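Local coordinates for protein toll (Drosophila melanogaster, PDB 4LXR) that serves as the receptor for cleaved, activated spaetzle, driving dorsal-ventral patterning of the embryo and antifungal defence, the chain here holding its leucine-rich repeat ectodomain, at residues Glu106-Gly111 with Thr131-Thr136; Leu280-Ser285 with Leu303-Gly308; Ile584-Leu589 with Arg613-Ala618. One frame throughout, in Å; residues are numbered along the deposited sequence.

Interaction 1 of 3, residues Glu106-Gly111 with Thr131-Thr136; sequences ESDNLG and TTRRLT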
ATOM      1  N   GLU A 106     -29.115  12.800 -23.085  1.00 20.68           N
ATOM      2  CA  GLU A 106     -27.752  12.601 -23.554  1.00 21.22           C
ATOM      3  C   GLU A 106     -27.766  11.661 -24.749  1.00 23.71           C
ATOM      4  O   GLU A 106     -28.069  10.478 -24.597  1.00 30.63           O
ATOM      5  CB  GLU A 106     -26.924  12.003 -22.414  1.00 16.32           C
ATOM      6  CG  GLU A 106     -25.504  11.654 -22.749  1.00 29.58           C
ATOM      7  CD  GLU A 106     -24.820  10.979 -21.565  1.00 41.14           C
ATOM      8  OE1 GLU A 106     -24.706   9.737 -21.584  1.00 43.98           O
ATOM      9  OE2 GLU A 106     -24.426  11.684 -20.611  1.00 42.80           O
ATOM     10  N   SER A 107     -27.433  12.163 -25.938  1.00 24.05           N
ATOM     11  CA  SER A 107     -27.495  11.305 -27.123  1.00 21.75           C
ATOM     12  C   SER A 107     -26.621  11.741 -28.280  1.00 29.24           C
ATOM     13  O   SER A 107     -26.522  12.927 -28.580  1.00 33.38           O
ATOM     14  CB  SER A 107     -28.949  11.173 -27.618  1.00 23.23           C
ATOM     15  OG  SER A 107     -28.978  10.497 -28.873  1.00 24.92           O
ATOM     16  N   ASP A 108     -26.028  10.766 -28.961  1.00 29.37           N
ATOM     17  CA  ASP A 108     -25.287  11.019 -30.191  1.00 24.60           C
ATOM     18  C   ASP A 108     -26.078  10.568 -31.411  1.00 25.69           C
ATOM     19  O   ASP A 108     -25.556  10.500 -32.531  1.00 28.50           O
ATOM     20  CB  ASP A 108     -23.931  10.311 -30.130  1.00 23.29           C
ATOM     21  CG  ASP A 108     -23.091  10.800 -28.964  1.00 29.47           C
ATOM     22  OD1 ASP A 108     -23.224  11.990 -28.587  1.00 28.45           O
ATOM     23  OD2 ASP A 108     -22.315  10.004 -28.412  1.00 37.31           O
ATOM     24  N   ASN A 109     -27.342  10.246 -31.181  1.00 21.31           N
ATOM     25  CA  ASN A 109     -28.253   9.886 -32.259  1.00 24.12           C
ATOM     26  C   ASN A 109     -29.492  10.767 -32.165  1.00 24.21           C
ATOM     27  O   ASN A 109     -30.553  10.315 -31.733  1.00 31.38           O
ATOM     28  CB  ASN A 109     -28.618   8.394 -32.176  1.00 29.46           C
ATOM     29  CG  ASN A 109     -29.627   7.977 -33.237  1.00 34.76           C
ATOM     30  OD1 ASN A 109     -29.794   8.661 -34.246  1.00 39.28           O
ATOM     31  ND2 ASN A 109     -30.309   6.849 -33.008  1.00 27.69           N
ATOM     32  N   LEU A 110     -29.339  12.028 -32.574  1.00 28.25           N
ATOM     33  CA  LEU A 110     -30.392  13.043 -32.456  1.00 31.00           C
ATOM     34  C   LEU A 110     -31.454  12.960 -33.561  1.00 27.70           C
ATOM     35  O   LEU A 110     -32.649  12.994 -33.278  1.00 26.03           O
ATOM     36  CB  LEU A 110     -29.781  14.451 -32.431  1.00 28.02           C
ATOM     37  CG  LEU A 110     -28.816  14.782 -31.284  1.00 25.85           C
ATOM     38  CD1 LEU A 110     -28.192  16.173 -31.458  1.00 19.10           C
ATOM     39  CD2 LEU A 110     -29.497  14.647 -29.910  1.00 18.53           C
ATOM     40  N   GLY A 111     -31.014  12.858 -34.812  1.00 28.56           N
ATOM     41  CA  GLY A 111     -31.925  12.804 -35.948  1.00 23.33           C
ATOM     42  C   GLY A 111     -32.300  14.184 -36.460  1.00 31.99           C
ATOM     43  O   GLY A 111     -32.784  14.305 -37.577  1.00 36.41           O
ATOM     44  N   THR A 131     -26.886  16.917 -23.788  1.00 15.05           N
ATOM     45  CA  THR A 131     -25.498  16.536 -24.018  1.00 15.00           C
ATOM     46  C   THR A 131     -25.410  15.747 -25.303  1.00 17.70           C
ATOM     47  O   THR A 131     -26.164  14.785 -25.500  1.00 21.43           O
ATOM     48  CB  THR A 131     -24.988  15.677 -22.842  1.00 23.74           C
ATOM     49  OG1 THR A 131     -24.885  16.499 -21.667  1.00 23.12           O
ATOM     50  CG2 THR A 131     -23.631  15.047 -23.153  1.00 19.36           C
ATOM     51  N   THR A 132     -24.499  16.143 -26.181  1.00 15.78           N
ATOM     52  CA  THR A 132     -24.346  15.441 -27.452  1.00 18.91           C
ATOM     53  C   THR A 132     -22.957  15.692 -28.009  1.00 25.65           C
ATOM     54  O   THR A 132     -22.357  16.719 -27.720  1.00 24.44           O
ATOM     55  CB  THR A 132     -25.400  15.886 -28.504  1.00 23.31           C
ATOM     56  OG1 THR A 132     -25.247  15.101 -29.696  1.00 21.34           O
ATOM     57  CG2 THR A 132     -25.241  17.375 -28.870  1.00 16.78           C
ATOM     58  N   ARG A 133     -22.458  14.756 -28.811  1.00 29.56           N
ATOM     59  CA  ARG A 133     -21.217  14.953 -29.563  1.00 25.95           C
ATOM     60  C   ARG A 133     -21.448  15.085 -31.071  1.00 26.96           C
ATOM     61  O   ARG A 133     -20.493  15.165 -31.861  1.00 24.13           O
ATOM     62  CB  ARG A 133     -20.209  13.840 -29.218  1.00 23.89           C
ATOM     63  CG  ARG A 133     -19.868  13.913 -27.720  1.00 29.32           C
ATOM     64  CD  ARG A 133     -19.135  12.729 -27.200  1.00 45.94           C
ATOM     65  NE  ARG A 133     -19.982  11.550 -27.101  1.00 46.57           N
ATOM     66  CZ  ARG A 133     -19.636  10.467 -26.416  1.00 43.09           C
ATOM     67  NH1 ARG A 133     -18.480  10.446 -25.775  1.00 37.11           N
ATOM     68  NH2 ARG A 133     -20.436   9.412 -26.376  1.00 40.98           N
ATOM     69  N   ARG A 134     -22.715  15.106 -31.470  1.00 18.91           N
ATOM     70  CA  ARG A 134     -23.059  15.364 -32.861  1.00 23.11           C
ATOM     71  C   ARG A 134     -22.822  16.844 -33.168  1.00 24.84           C
ATOM     72  O   ARG A 134     -22.996  17.687 -32.291  1.00 24.04           O
ATOM     73  CB  ARG A 134     -24.528  15.071 -33.111  1.00 24.19           C
ATOM     74  CG  ARG A 134     -24.910  13.615 -33.119  1.00 28.08           C
ATOM     75  CD  ARG A 134     -24.812  13.008 -34.523  1.00 30.16           C
ATOM     76  NE  ARG A 134     -23.429  12.906 -34.983  1.00 25.88           N
ATOM     77  CZ  ARG A 134     -22.546  12.043 -34.496  1.00 27.79           C
ATOM     78  NH1 ARG A 134     -22.904  11.220 -33.515  1.00 27.07           N
ATOM     79  NH2 ARG A 134     -21.300  12.019 -34.966  1.00 27.80           N
ATOM     80  N   LEU A 135     -22.396  17.153 -34.391  1.00 23.09           N
ATOM     81  CA  LEU A 135     -22.459  18.535 -34.867  1.00 24.06           C
ATOM     82  C   LEU A 135     -23.931  18.929 -34.806  1.00 25.03           C
ATOM     83  O   LEU A 135     -24.788  18.267 -35.379  1.00 30.46           O
ATOM     84  CB  LEU A 135     -21.913  18.663 -36.293  1.00 24.41           C
ATOM     85  CG  LEU A 135     -22.160  20.022 -36.994  1.00 30.61           C
ATOM     86  CD1 LEU A 135     -21.515  21.186 -36.244  1.00 21.56           C
ATOM     87  CD2 LEU A 135     -21.649  19.974 -38.414  1.00 23.56           C
ATOM     88  N   THR A 136     -24.230  19.989 -34.075  1.00 23.96           N
ATOM     89  CA  THR A 136     -25.610  20.348 -33.813  1.00 24.06           C
ATOM     90  C   THR A 136     -25.717  21.852 -33.525  1.00 26.28           C
ATOM     91  O   THR A 136     -24.711  22.542 -33.279  1.00 22.01           O
ATOM     92  CB  THR A 136     -26.157  19.541 -32.595  1.00 19.86           C
ATOM     93  OG1 THR A 136     -27.577  19.428 -32.685  1.00 21.23           O
ATOM     94  CG2 THR A 136     -25.780  20.206 -31.282  1.00 17.64           C
TER
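Asp108 OD2 is gripped by two nitrogens of Arg133. Arg133 NH2 lies 2.8 Å from Asp108 OD2, nearly in line with the C-O bond. Arg133 NE comes to the same Asp108 OD2 at 3.1 Å, on the syn side. Both bonds lie close to the guanidinium plane, but the carboxylate is turned 43° from it. The bend of Arg133 at chi3 (-72°) sets NE on the side of the acid. The other oxygen, Asp108 OD1, takes the backbone N of Arg133 at 2.9 Å on its anti side. One carboxylate thus holds both the main chain and the side chain of the same arginine.

Arg134 covers the backbone of Asp108. Its chain curls over so that Arg134 NH1 meets a lone pair of Asp108 O at 2.9 Å. Ser107 N bonds to Thr131 O, where the parallel strands 102-106 and 127-131 end. Thr132 OG1 has two jobs. It donates to Ser107 O at 2.8 Å and accepts from Arg134 N, which makes an ST turn. Ser107 OG forms a matching ST turn with Asn109 N. Leu110 is buried against the threonines. Its CD1 touches Thr136 OG1 at 3.5 Å, with the two side chains crossing at about a right angle. Thr136 OG1 is hydrogen-bonded to Asn113 OD1.

The contact joins neighbouring turns at the N-terminal end of the solenoid. Arg11 of the spaetzle chain packs on Asp108 and Thr131, and comes close to Arg133 NH2. Asp108 would probably offset part of the repulsion between the two arginines. Glu48 of the spaetzle chain forms a long, weak ion pair with Arg133. The chemistry is consistent with a surface where the Asp108-Arg133 salt bridge fixes the direction of the arginine beside the ligand.

Interaction 2 of 3, residues Leu280-Ser285 with Leu303-Gly308; sequences LATLPS and LQSLPG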
ATOM      1  N   LEU A 280       5.187  28.889 -14.583  1.00 34.35           N
ATOM      2  CA  LEU A 280       4.831  30.174 -14.007  1.00 32.65           C
ATOM      3  C   LEU A 280       5.834  30.409 -12.877  1.00 30.44           C
ATOM      4  O   LEU A 280       5.748  29.781 -11.825  1.00 34.89           O
ATOM      5  CB  LEU A 280       3.392  30.116 -13.469  1.00 30.70           C
ATOM      6  CG  LEU A 280       2.874  31.246 -12.580  1.00 28.55           C
ATOM      7  CD1 LEU A 280       2.938  32.555 -13.325  1.00 32.93           C
ATOM      8  CD2 LEU A 280       1.456  30.954 -12.125  1.00 20.86           C
ATOM      9  N   ALA A 281       6.787  31.306 -13.109  1.00 27.54           N
ATOM     10  CA  ALA A 281       7.964  31.425 -12.254  1.00 32.97           C
ATOM     11  C   ALA A 281       7.637  31.822 -10.820  1.00 34.44           C
ATOM     12  O   ALA A 281       8.198  31.267  -9.874  1.00 30.91           O
ATOM     13  CB  ALA A 281       8.965  32.386 -12.861  1.00 27.23           C
ATOM     14  N   THR A 282       6.727  32.776 -10.664  1.00 39.69           N
ATOM     15  CA  THR A 282       6.328  33.241  -9.343  1.00 32.85           C
ATOM     16  C   THR A 282       4.925  33.850  -9.378  1.00 34.74           C
ATOM     17  O   THR A 282       4.301  33.936 -10.428  1.00 38.53           O
ATOM     18  CB  THR A 282       7.284  34.320  -8.812  1.00 38.26           C
ATOM     19  OG1 THR A 282       7.070  34.484  -7.403  1.00 36.12           O
ATOM     20  CG2 THR A 282       7.053  35.672  -9.554  1.00 27.70           C
ATOM     21  N   LEU A 283       4.435  34.257  -8.213  1.00 27.12           N
ATOM     22  CA  LEU A 283       3.161  34.951  -8.108  1.00 30.30           C
ATOM     23  C   LEU A 283       3.441  36.395  -7.669  1.00 39.18           C
ATOM     24  O   LEU A 283       4.399  36.654  -6.929  1.00 32.95           O
ATOM     25  CB  LEU A 283       2.250  34.236  -7.107  1.00 25.96           C
ATOM     26  CG  LEU A 283       1.942  32.776  -7.467  1.00 24.71           C
ATOM     27  CD1 LEU A 283       1.289  32.041  -6.287  1.00 22.34           C
ATOM     28  CD2 LEU A 283       1.033  32.735  -8.696  1.00 27.76           C
ATOM     29  N   PRO A 284       2.619  37.347  -8.145  1.00 34.25           N
ATOM     30  CA  PRO A 284       2.809  38.762  -7.802  1.00 33.59           C
ATOM     31  C   PRO A 284       2.699  39.041  -6.301  1.00 32.74           C
ATOM     32  O   PRO A 284       2.106  38.264  -5.551  1.00 33.59           O
ATOM     33  CB  PRO A 284       1.668  39.467  -8.566  1.00 33.89           C
ATOM     34  CG  PRO A 284       0.654  38.383  -8.811  1.00 32.61           C
ATOM     35  CD  PRO A 284       1.459  37.140  -9.030  1.00 31.42           C
ATOM     36  N   SER A 285       3.297  40.149  -5.882  1.00 29.57           N
ATOM     37  CA  SER A 285       3.281  40.598  -4.499  1.00 38.58           C
ATOM     38  C   SER A 285       1.859  40.674  -3.925  1.00 44.27           C
ATOM     39  O   SER A 285       0.956  41.223  -4.552  1.00 36.58           O
ATOM     40  CB  SER A 285       3.935  41.975  -4.412  1.00 35.45           C
ATOM     41  OG  SER A 285       3.847  42.491  -3.098  1.00 42.25           O
ATOM     42  N   LEU A 303       6.180  26.705  -9.867  1.00 22.79           N
ATOM     43  CA  LEU A 303       6.571  27.940  -9.210  1.00 29.62           C
ATOM     44  C   LEU A 303       8.011  27.802  -8.727  1.00 33.62           C
ATOM     45  O   LEU A 303       8.385  26.774  -8.134  1.00 25.03           O
ATOM     46  CB  LEU A 303       5.615  28.241  -8.043  1.00 25.87           C
ATOM     47  CG  LEU A 303       4.178  28.605  -8.435  1.00 29.74           C
ATOM     48  CD1 LEU A 303       3.195  28.379  -7.270  1.00 19.60           C
ATOM     49  CD2 LEU A 303       4.096  30.050  -8.972  1.00 21.27           C
ATOM     50  N   GLN A 304       8.814  28.827  -9.002  1.00 34.85           N
ATOM     51  CA  GLN A 304      10.238  28.802  -8.666  1.00 40.21           C
ATOM     52  C   GLN A 304      10.512  29.465  -7.318  1.00 40.87           C
ATOM     53  O   GLN A 304      11.441  29.080  -6.608  1.00 37.62           O
ATOM     54  CB  GLN A 304      11.068  29.467  -9.772  1.00 30.03           C
ATOM     55  CG  GLN A 304      11.422  28.528 -10.909  1.00 33.11           C
ATOM     56  CD  GLN A 304      12.060  29.242 -12.076  1.00 46.51           C
ATOM     57  OE1 GLN A 304      11.481  29.314 -13.155  1.00 55.03           O
ATOM     58  NE2 GLN A 304      13.265  29.779 -11.867  1.00 55.40           N
ATOM     59  N   SER A 305       9.691  30.456  -6.977  1.00 32.44           N
ATOM     60  CA  SER A 305       9.799  31.153  -5.700  1.00 37.89           C
ATOM     61  C   SER A 305       8.511  31.915  -5.393  1.00 39.39           C
ATOM     62  O   SER A 305       7.697  32.169  -6.290  1.00 32.65           O
ATOM     63  CB  SER A 305      10.996  32.114  -5.710  1.00 37.33           C
ATOM     64  OG  SER A 305      10.829  33.110  -6.694  1.00 37.73           O
ATOM     65  N   LEU A 306       8.322  32.252  -4.118  1.00 32.45           N
ATOM     66  CA  LEU A 306       7.156  33.013  -3.677  1.00 26.47           C
ATOM     67  C   LEU A 306       7.602  34.276  -2.937  1.00 39.08           C
ATOM     68  O   LEU A 306       8.642  34.283  -2.275  1.00 32.00           O
ATOM     69  CB  LEU A 306       6.290  32.162  -2.750  1.00 23.97           C
ATOM     70  CG  LEU A 306       5.788  30.833  -3.315  1.00 28.58           C
ATOM     71  CD1 LEU A 306       5.061  30.024  -2.233  1.00 26.79           C
ATOM     72  CD2 LEU A 306       4.899  31.058  -4.535  1.00 22.24           C
ATOM     73  N   PRO A 307       6.818  35.357  -3.049  1.00 33.27           N
ATOM     74  CA  PRO A 307       7.146  36.565  -2.287  1.00 31.95           C
ATOM     75  C   PRO A 307       6.641  36.420  -0.857  1.00 32.37           C
ATOM     76  O   PRO A 307       5.547  35.868  -0.652  1.00 31.19           O
ATOM     77  CB  PRO A 307       6.349  37.662  -3.014  1.00 38.35           C
ATOM     78  CG  PRO A 307       5.130  36.926  -3.538  1.00 36.68           C
ATOM     79  CD  PRO A 307       5.635  35.533  -3.908  1.00 31.57           C
ATOM     80  N   GLY A 308       7.420  36.923   0.099  1.00 29.38           N
ATOM     81  CA  GLY A 308       7.118  36.822   1.516  1.00 33.57           C
ATOM     82  C   GLY A 308       5.799  37.417   1.955  1.00 39.66           C
ATOM     83  O   GLY A 308       5.298  37.084   3.036  1.00 45.12           O
TER
HETATM   84  O   HOH W   1      10.986  33.105  -9.116  1.00 44.17           O
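Ala281 O accepts the backbone N of Gln304 at 2.7 Å, with the donor tilted 28° from the carbonyl plane. Ser305 N reaches the same oxygen only weakly. A second firm bond runs the other way. Thr282 OG1 donates to Ser305 O at 2.6 Å, from above the plane of that carbonyl. Thr282 OG1 stands anti to its own backbone N (chi1 -165°), which turns it to the neighbouring turn. An alanine here would probably leave Ser305 O without its hydroxyl donor and loosen the join between the two loops.

Leucines pack on the inner side. Leu303 CD2 lies 3.8 Å from Leu283 CG, and the two side chains cross at about a right angle. The same Leu303 CD2 sits 4.0 Å from Leu280 CG, but here the side chains run side by side. Leu283 and Leu306 also point the same way, touching through CD1 of Leu283 and CD2 of Leu306. Further along, Pro307 CD rests 3.5 Å from Leu283 O.

The next shell holds these pieces in place. Asn325 OD1 accepts from Leu303 N. Leu283 packs on Leu310, and Leu306 on Leu322. Ser285 OG bonds to Asp309 OD2.

The segments belong to LRR 6 and LRR 7 and run only 10° apart. They share a Leu-x-x-Leu-Pro pattern, though the nearest CA atoms pair Leu303 with Ala281 and Pro307 with Ser285. This is the stacking of successive turns of a leucine-rich repeat solenoid. Its chemistry implies a layered join: leucine methyls fill the interior, while backbone and hydroxyl bonds link the loops.

Interaction 3 of 3, residues Ile584-Leu589 with Arg613-Ala618; sequences IEPQTL and RTYDKA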
ATOM      1  N   ILE A 584      15.705 -25.883   9.541  1.00 76.90           N
ATOM      2  CA  ILE A 584      17.045 -26.244   9.984  1.00 73.72           C
ATOM      3  C   ILE A 584      17.014 -27.264  11.113  1.00 77.93           C
ATOM      4  O   ILE A 584      16.244 -27.130  12.065  1.00 86.27           O
ATOM      5  CB  ILE A 584      17.828 -25.015  10.451  1.00 65.43           C
ATOM      6  CG1 ILE A 584      17.930 -24.003   9.322  1.00 62.51           C
ATOM      7  CG2 ILE A 584      19.220 -25.397  10.919  1.00 54.54           C
ATOM      8  CD1 ILE A 584      18.548 -22.718   9.771  1.00 68.52           C
ATOM      9  N   GLU A 585      17.851 -28.287  10.994  1.00 69.38           N
ATOM     10  CA  GLU A 585      18.026 -29.245  12.071  1.00 68.77           C
ATOM     11  C   GLU A 585      19.156 -28.760  12.963  1.00 68.07           C
ATOM     12  O   GLU A 585      20.247 -28.458  12.482  1.00 66.92           O
ATOM     13  CB  GLU A 585      18.298 -30.634  11.502  1.00 70.99           C
ATOM     14  CG  GLU A 585      17.284 -31.000  10.432  1.00 79.88           C
ATOM     15  CD  GLU A 585      17.286 -32.464  10.076  1.00 90.83           C
ATOM     16  OE1 GLU A 585      18.075 -33.226  10.673  1.00 95.95           O
ATOM     17  OE2 GLU A 585      16.488 -32.852   9.195  1.00 94.13           O
ATOM     18  N   PRO A 586      18.880 -28.652  14.269  1.00 58.38           N
ATOM     19  CA  PRO A 586      19.780 -27.992  15.223  1.00 58.99           C
ATOM     20  C   PRO A 586      21.203 -28.570  15.315  1.00 61.57           C
ATOM     21  O   PRO A 586      22.128 -27.809  15.607  1.00 54.68           O
ATOM     22  CB  PRO A 586      19.034 -28.107  16.561  1.00 58.95           C
ATOM     23  CG  PRO A 586      17.980 -29.162  16.352  1.00 59.83           C
ATOM     24  CD  PRO A 586      17.625 -29.097  14.900  1.00 60.29           C
ATOM     25  N   GLN A 587      21.387 -29.867  15.065  1.00 62.80           N
ATOM     26  CA  GLN A 587      22.734 -30.441  15.135  1.00 62.38           C
ATOM     27  C   GLN A 587      23.580 -30.121  13.895  1.00 59.08           C
ATOM     28  O   GLN A 587      24.757 -30.473  13.833  1.00 56.78           O
ATOM     29  CB  GLN A 587      22.695 -31.954  15.407  1.00 66.92           C
ATOM     30  CG  GLN A 587      22.322 -32.819  14.215  1.00 69.79           C
ATOM     31  CD  GLN A 587      20.840 -32.792  13.897  1.00 70.93           C
ATOM     32  OE1 GLN A 587      20.040 -32.200  14.627  1.00 72.71           O
ATOM     33  NE2 GLN A 587      20.465 -33.428  12.794  1.00 69.32           N
ATOM     34  N   THR A 588      22.979 -29.436  12.928  1.00 64.35           N
ATOM     35  CA  THR A 588      23.667 -29.041  11.703  1.00 64.82           C
ATOM     36  C   THR A 588      24.418 -27.739  11.912  1.00 62.16           C
ATOM     37  O   THR A 588      25.305 -27.388  11.133  1.00 59.70           O
ATOM     38  CB  THR A 588      22.679 -28.821  10.544  1.00 70.73           C
ATOM     39  OG1 THR A 588      21.611 -29.769  10.635  1.00 82.37           O
ATOM     40  CG2 THR A 588      23.381 -28.985   9.207  1.00 71.40           C
ATOM     41  N   LEU A 589      24.045 -27.017  12.963  1.00 61.61           N
ATOM     42  CA  LEU A 589      24.616 -25.704  13.225  1.00 57.00           C
ATOM     43  C   LEU A 589      26.011 -25.857  13.799  1.00 56.36           C
ATOM     44  O   LEU A 589      26.171 -26.172  14.974  1.00 60.69           O
ATOM     45  CB  LEU A 589      23.733 -24.932  14.199  1.00 51.74           C
ATOM     46  CG  LEU A 589      22.282 -24.729  13.755  1.00 50.84           C
ATOM     47  CD1 LEU A 589      21.494 -24.053  14.855  1.00 50.63           C
ATOM     48  CD2 LEU A 589      22.216 -23.910  12.477  1.00 49.63           C
ATOM     49  N   ARG A 613      29.648 -28.456  17.574  1.00 49.52           N
ATOM     50  CA  ARG A 613      28.215 -28.563  17.385  1.00 59.64           C
ATOM     51  C   ARG A 613      27.575 -28.145  18.700  1.00 60.27           C
ATOM     52  O   ARG A 613      27.696 -28.857  19.692  1.00 54.22           O
ATOM     53  CB  ARG A 613      27.860 -30.016  17.064  1.00 56.82           C
ATOM     54  CG  ARG A 613      26.451 -30.244  16.566  1.00 55.79           C
ATOM     55  CD  ARG A 613      26.064 -31.712  16.736  1.00 66.63           C
ATOM     56  NE  ARG A 613      27.042 -32.622  16.157  1.00 65.06           N
ATOM     57  CZ  ARG A 613      27.578 -33.655  16.795  1.00 76.34           C
ATOM     58  NH1 ARG A 613      27.231 -33.923  18.044  1.00 86.61           N
ATOM     59  NH2 ARG A 613      28.456 -34.431  16.182  1.00 57.94           N
ATOM     60  N   THR A 614      26.916 -26.990  18.731  1.00 53.22           N
ATOM     61  CA  THR A 614      26.401 -26.486  20.004  1.00 51.82           C
ATOM     62  C   THR A 614      25.173 -27.233  20.515  1.00 53.49           C
ATOM     63  O   THR A 614      24.923 -27.255  21.721  1.00 51.59           O
ATOM     64  CB  THR A 614      26.106 -24.970  19.968  1.00 52.73           C
ATOM     65  OG1 THR A 614      25.510 -24.632  18.713  1.00 54.19           O
ATOM     66  CG2 THR A 614      27.390 -24.174  20.150  1.00 45.62           C
ATOM     67  N   TYR A 615      24.410 -27.842  19.611  1.00 51.85           N
ATOM     68  CA  TYR A 615      23.194 -28.543  20.012  1.00 53.67           C
ATOM     69  C   TYR A 615      23.449 -29.569  21.125  1.00 54.77           C
ATOM     70  O   TYR A 615      22.661 -29.678  22.062  1.00 56.53           O
ATOM     71  CB  TYR A 615      22.501 -29.205  18.816  1.00 55.13           C
ATOM     72  CG  TYR A 615      21.469 -30.237  19.222  1.00 57.38           C
ATOM     73  CD1 TYR A 615      20.199 -29.852  19.635  1.00 58.06           C
ATOM     74  CD2 TYR A 615      21.770 -31.594  19.206  1.00 60.52           C
ATOM     75  CE1 TYR A 615      19.252 -30.778  20.015  1.00 67.07           C
ATOM     76  CE2 TYR A 615      20.825 -32.541  19.592  1.00 72.46           C
ATOM     77  CZ  TYR A 615      19.565 -32.126  19.995  1.00 76.16           C
ATOM     78  OH  TYR A 615      18.616 -33.055  20.375  1.00 74.48           O
ATOM     79  N   ASP A 616      24.547 -30.312  21.033  1.00 54.81           N
ATOM     80  CA  ASP A 616      24.887 -31.251  22.101  1.00 62.63           C
ATOM     81  C   ASP A 616      26.278 -31.009  22.677  1.00 61.52           C
ATOM     82  O   ASP A 616      26.835 -31.873  23.350  1.00 58.57           O
ATOM     83  CB  ASP A 616      24.729 -32.708  21.644  1.00 57.73           C
ATOM     84  CG  ASP A 616      25.432 -32.991  20.334  1.00 66.79           C
ATOM     85  OD1 ASP A 616      26.214 -32.128  19.861  1.00 59.83           O
ATOM     86  OD2 ASP A 616      25.195 -34.079  19.773  1.00 59.20           O
ATOM     87  N   LYS A 617      26.825 -29.826  22.417  1.00 58.81           N
ATOM     88  CA  LYS A 617      28.132 -29.445  22.952  1.00 60.23           C
ATOM     89  C   LYS A 617      29.221 -30.446  22.586  1.00 61.91           C
ATOM     90  O   LYS A 617      29.922 -30.969  23.461  1.00 63.09           O
ATOM     91  CB  LYS A 617      28.069 -29.258  24.468  1.00 64.80           C
ATOM     92  CG  LYS A 617      27.004 -28.270  24.929  1.00 71.09           C
ATOM     93  CD  LYS A 617      27.143 -27.978  26.418  1.00 79.33           C
ATOM     94  CE  LYS A 617      26.153 -26.923  26.885  1.00 85.03           C
ATOM     95  NZ  LYS A 617      26.384 -26.569  28.311  1.00 86.77           N
ATOM     96  N   ALA A 618      29.359 -30.707  21.291  1.00 52.05           N
ATOM     97  CA  ALA A 618      30.353 -31.658  20.819  1.00 58.87           C
ATOM     98  C   ALA A 618      31.466 -31.028  19.995  1.00 56.63           C
ATOM     99  O   ALA A 618      31.212 -30.301  19.034  1.00 55.71           O
ATOM    100  CB  ALA A 618      29.686 -32.779  20.035  1.00 54.42           C
TER
HETATM  101  O   HOH W   2      24.725 -27.559  16.805  1.00 47.27           O
HETATM  102  O   HOH W   3      26.996 -31.775  12.931  1.00 52.17           O
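Tyr615 and Pro586 lie side by side and point the same way, at the join between the first LRRCT cap and the LRRNT cap that follows it. Tyr615 belongs to the turn between strands 609-613 and 618-622. A G1 beta bulge closes that turn, with Lys617 and Ala618 both facing Arg613. The opposing segment carries a short 3-10 turn, 586-588.

The tyrosine ring meets this turn obliquely. Its CD1 is 3.7 Å from Pro586 CB, and its CD2 is 3.9 Å from Gln587 CB, so the two ring flanks rest on successive residues. Tyr615 CG is anti to the backbone N (chi1 164°), which starts the side chain toward the proline.

Arg613 also packs on Gln587. Its CD lies 3.6 Å from Gln587 CB, and its CG is 3.2 Å from Gln587 O. Farther out, NH1 forms a salt bridge with Asp616 OD2 at 2.7 Å, within its own turn, though its hydrogen bonds to that carboxylate are weak. The aliphatic part of the arginine therefore does the packing, while its charge is paired mainly with Asp616, with Glu645 at long, weak range.

Helix 543-549 backs the join. Gln547 touches both Pro586 and Tyr615, and Leu543 packs on Thr614, whose OG1 bonds to Cys540 O. The C-terminal cap of one solenoid and the N-terminal cap of the next are thereby packed together.

No direct hydrogen bond crosses between the two segments, and water bridges them instead. One water donates to both Pro586 O and Leu589 O and accepts from Tyr615 N. A second donates to Gln587 O at 2.7 Å and accepts a weak bond from Arg613 NE at 3.3 Å.

The three contacts follow one another along the chain; none nests in or crosses another. Interaction 1 comes first and closes a loop through strand 127-131, joining two adjacent turns near the N terminus, beside spaetzle. Interaction 2 closes a loop of similar length through strand 296-299 and joins LRR 6 to LRR 7, its centre about 44 Å from that of interaction 1. Interaction 3 lies on the opposite side of the chain's centre from both. Its loop holds strands 590-592 and 609-613 and ties the first LRRCT cap to the LRRNT cap that follows. The first two contacts stack turns within one solenoid, and the third joins two solenoids.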